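Local structure of regulatory Subunit of Protein Kinase A (cAMP-dependent) from Euglena gracilis (Euglena gracilis, 6RSX) at the adenosine-3',5'-cyclic-monophosphate site. The protein binds cAMP at two tandem cyclic nucleotide-binding domains as the regulatory subunit of protein kinase A, presumably holding the catalytic subunit in check. Residues are numbered along the deposited sequence; one frame, centred on the assembly and turned at random.

The adenosine-3',5'-cyclic-monophosphate site. Residues 72, 91, 93, 113-117, 124-126, 175. With CMP (adenosine-3',5'-cyclic-monophosphate), chain B.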
# COMPACT_ATOMS: atom_id res chain seq x y z
N MET A 72 -15.50 -11.35 11.50
CA MET A 72 -16.33 -10.20 11.82
C MET A 72 -17.44 -10.11 10.78
O MET A 72 -17.30 -10.59 9.65
CB MET A 72 -15.55 -8.89 11.85
CG MET A 72 -14.87 -8.53 10.48
SD MET A 72 -13.97 -6.96 10.60
CE MET A 72 -12.70 -7.41 11.75
N ILE A 91 -13.51 -10.88 1.68
CA ILE A 91 -14.15 -9.61 2.05
C ILE A 91 -15.49 -9.58 1.34
O ILE A 91 -15.56 -9.63 0.10
CB ILE A 91 -13.29 -8.41 1.64
CG1 ILE A 91 -11.88 -8.50 2.22
CG2 ILE A 91 -14.01 -7.10 2.00
CD1 ILE A 91 -11.81 -8.67 3.77
N ILE A 93 -19.34 -7.59 1.12
CA ILE A 93 -20.02 -6.34 1.45
C ILE A 93 -21.47 -6.39 0.96
O ILE A 93 -21.72 -6.63 -0.23
CB ILE A 93 -19.29 -5.11 0.90
CG1 ILE A 93 -17.86 -5.07 1.46
CG2 ILE A 93 -20.09 -3.80 1.24
CD1 ILE A 93 -16.98 -3.94 0.84
N PHE A 113 -6.88 -6.15 8.35
CA PHE A 113 -8.26 -5.72 8.23
C PHE A 113 -8.80 -5.33 9.61
O PHE A 113 -8.39 -5.87 10.66
CB PHE A 113 -9.18 -6.79 7.58
CG PHE A 113 -9.21 -8.09 8.29
CD1 PHE A 113 -8.26 -9.07 8.03
CD2 PHE A 113 -10.23 -8.38 9.20
CE1 PHE A 113 -8.30 -10.30 8.70
CE2 PHE A 113 -10.28 -9.60 9.86
CZ PHE A 113 -9.31 -10.57 9.62
N GLY A 114 -9.77 -4.44 9.58
CA GLY A 114 -10.52 -4.06 10.77
C GLY A 114 -10.12 -2.72 11.34
O GLY A 114 -10.52 -2.39 12.46
N GLU A 115 -9.41 -1.90 10.58
CA GLU A 115 -8.95 -0.63 11.11
C GLU A 115 -10.04 0.45 11.08
O GLU A 115 -10.00 1.35 11.93
CB GLU A 115 -7.70 -0.16 10.33
CG GLU A 115 -7.96 0.56 9.03
CD GLU A 115 -8.22 -0.34 7.83
OE1 GLU A 115 -8.27 -1.59 7.99
OE2 GLU A 115 -8.42 0.22 6.73
N LEU A 116 -10.99 0.38 10.13
CA LEU A 116 -11.90 1.50 9.92
C LEU A 116 -12.76 1.73 11.16
O LEU A 116 -12.91 2.86 11.63
CB LEU A 116 -12.80 1.25 8.73
CG LEU A 116 -12.10 1.18 7.34
CD1 LEU A 116 -13.15 0.90 6.28
CD2 LEU A 116 -11.35 2.47 7.04
N ALA A 117 -13.32 0.64 11.70
CA ALA A 117 -14.20 0.79 12.89
C ALA A 117 -13.42 1.37 14.07
O ALA A 117 -13.97 2.15 14.88
CB ALA A 117 -14.80 -0.57 13.27
N ARG A 124 -18.57 -2.01 11.44
CA ARG A 124 -17.75 -2.67 10.38
C ARG A 124 -18.33 -2.45 8.99
O ARG A 124 -19.53 -2.64 8.74
CB ARG A 124 -17.68 -4.19 10.63
CG ARG A 124 -17.04 -4.68 11.94
CD ARG A 124 -15.61 -4.14 12.15
NE ARG A 124 -14.98 -4.81 13.29
CZ ARG A 124 -13.73 -4.61 13.64
NH1 ARG A 124 -12.99 -3.76 12.92
NH2 ARG A 124 -13.21 -5.30 14.67
N ALA A 125 -17.45 -2.15 8.01
CA ALA A 125 -17.88 -1.90 6.63
C ALA A 125 -17.99 -3.17 5.75
O ALA A 125 -18.48 -3.10 4.62
CB ALA A 125 -16.90 -0.91 5.96
N ALA A 126 -17.53 -4.31 6.24
CA ALA A 126 -17.54 -5.54 5.47
C ALA A 126 -17.56 -6.69 6.45
O ALA A 126 -17.11 -6.56 7.59
CB ALA A 126 -16.29 -5.59 4.57
N TYR A 175 -12.02 2.55 -0.97
CA TYR A 175 -11.14 1.88 -0.01
C TYR A 175 -9.75 1.66 -0.61
O TYR A 175 -8.74 1.75 0.11
CB TYR A 175 -11.71 0.54 0.45
CG TYR A 175 -10.91 -0.03 1.57
CD1 TYR A 175 -10.94 0.56 2.84
CD2 TYR A 175 -10.14 -1.15 1.39
CE1 TYR A 175 -10.17 0.06 3.87
CE2 TYR A 175 -9.36 -1.66 2.41
CZ TYR A 175 -9.40 -1.08 3.67
OH TYR A 175 -8.61 -1.60 4.70
P CMP B . -13.71 -2.34 9.26
O1P CMP B . -13.31 -2.07 10.75
O2P CMP B . -14.77 -1.61 8.56
O5' CMP B . -14.18 -3.88 9.15
C5' CMP B . -14.19 -4.55 7.89
C4' CMP B . -12.84 -4.34 7.27
O4' CMP B . -12.70 -4.87 5.95
C3' CMP B . -12.49 -2.89 7.08
O3' CMP B . -12.29 -2.23 8.31
C2' CMP B . -11.25 -2.96 6.18
O2' CMP B . -10.11 -3.17 6.99
C1' CMP B . -11.55 -4.25 5.36
N9 CMP B . -11.86 -4.02 3.95
C8 CMP B . -11.28 -4.69 2.90
N7 CMP B . -11.84 -4.26 1.78
C5 CMP B . -12.71 -3.30 2.12
C6 CMP B . -13.50 -2.54 1.30
N6 CMP B . -13.65 -2.52 -0.14
N1 CMP B . -14.29 -1.61 1.79
C2 CMP B . -14.34 -1.46 3.15
N3 CMP B . -13.55 -2.21 3.99
C4 CMP B . -12.74 -3.14 3.45
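Tyr175 covers the adenine of CMP, its ring stacked nearly parallel on both purine rings, with CD2 3.4 Å from CMP C5. Its CG lies anti to the backbone N (chi1 -172°), which directs the ring over the base, and chi2 of 71° turns it flat, carrying the hydroxyl on to the ribose. Ile91 caps the opposite face of the imidazole part with its CG2 branch, while the CD1 tip of Ile93 reaches the pyrimidine part near N1 and N6. The ribose 2'-hydroxyl, CMP O2', accepts from Gly114 N at 2.9 Å, nearly straight, and gives its proton chiefly to Glu115 OE1 at 2.6 Å, from above the carboxylate plane. Tyr175 OH, 3.2 Å from CMP O2', at best shares that proton; it donates to the syn lone pair of Glu115 OE2 at 2.7 Å, so the carboxylate couples lid and sugar. On the cyclic phosphate, O1P is gripped by Ala117 N, and Arg124 NH1 forms a salt bridge to CMP O1P at 2.8 Å. Gly114 O also accepts from NH1; the two in-plane acceptors fix the guanidinium's rotation, and Met72 CE packs over one face. Ala125 N holds CMP O2P at 2.8 Å. Leu116 N bonds O3' weakly, and the N-terminal end of helix 115-120 may help stabilise the negative charge. Residues 113-126 form the phosphate-binding cassette of the first cyclic nucleotide-binding domain; Met72, Ile91 and Ile93 come from its beta-barrel strands, and helix 174-183 supplies Tyr175 as a lid.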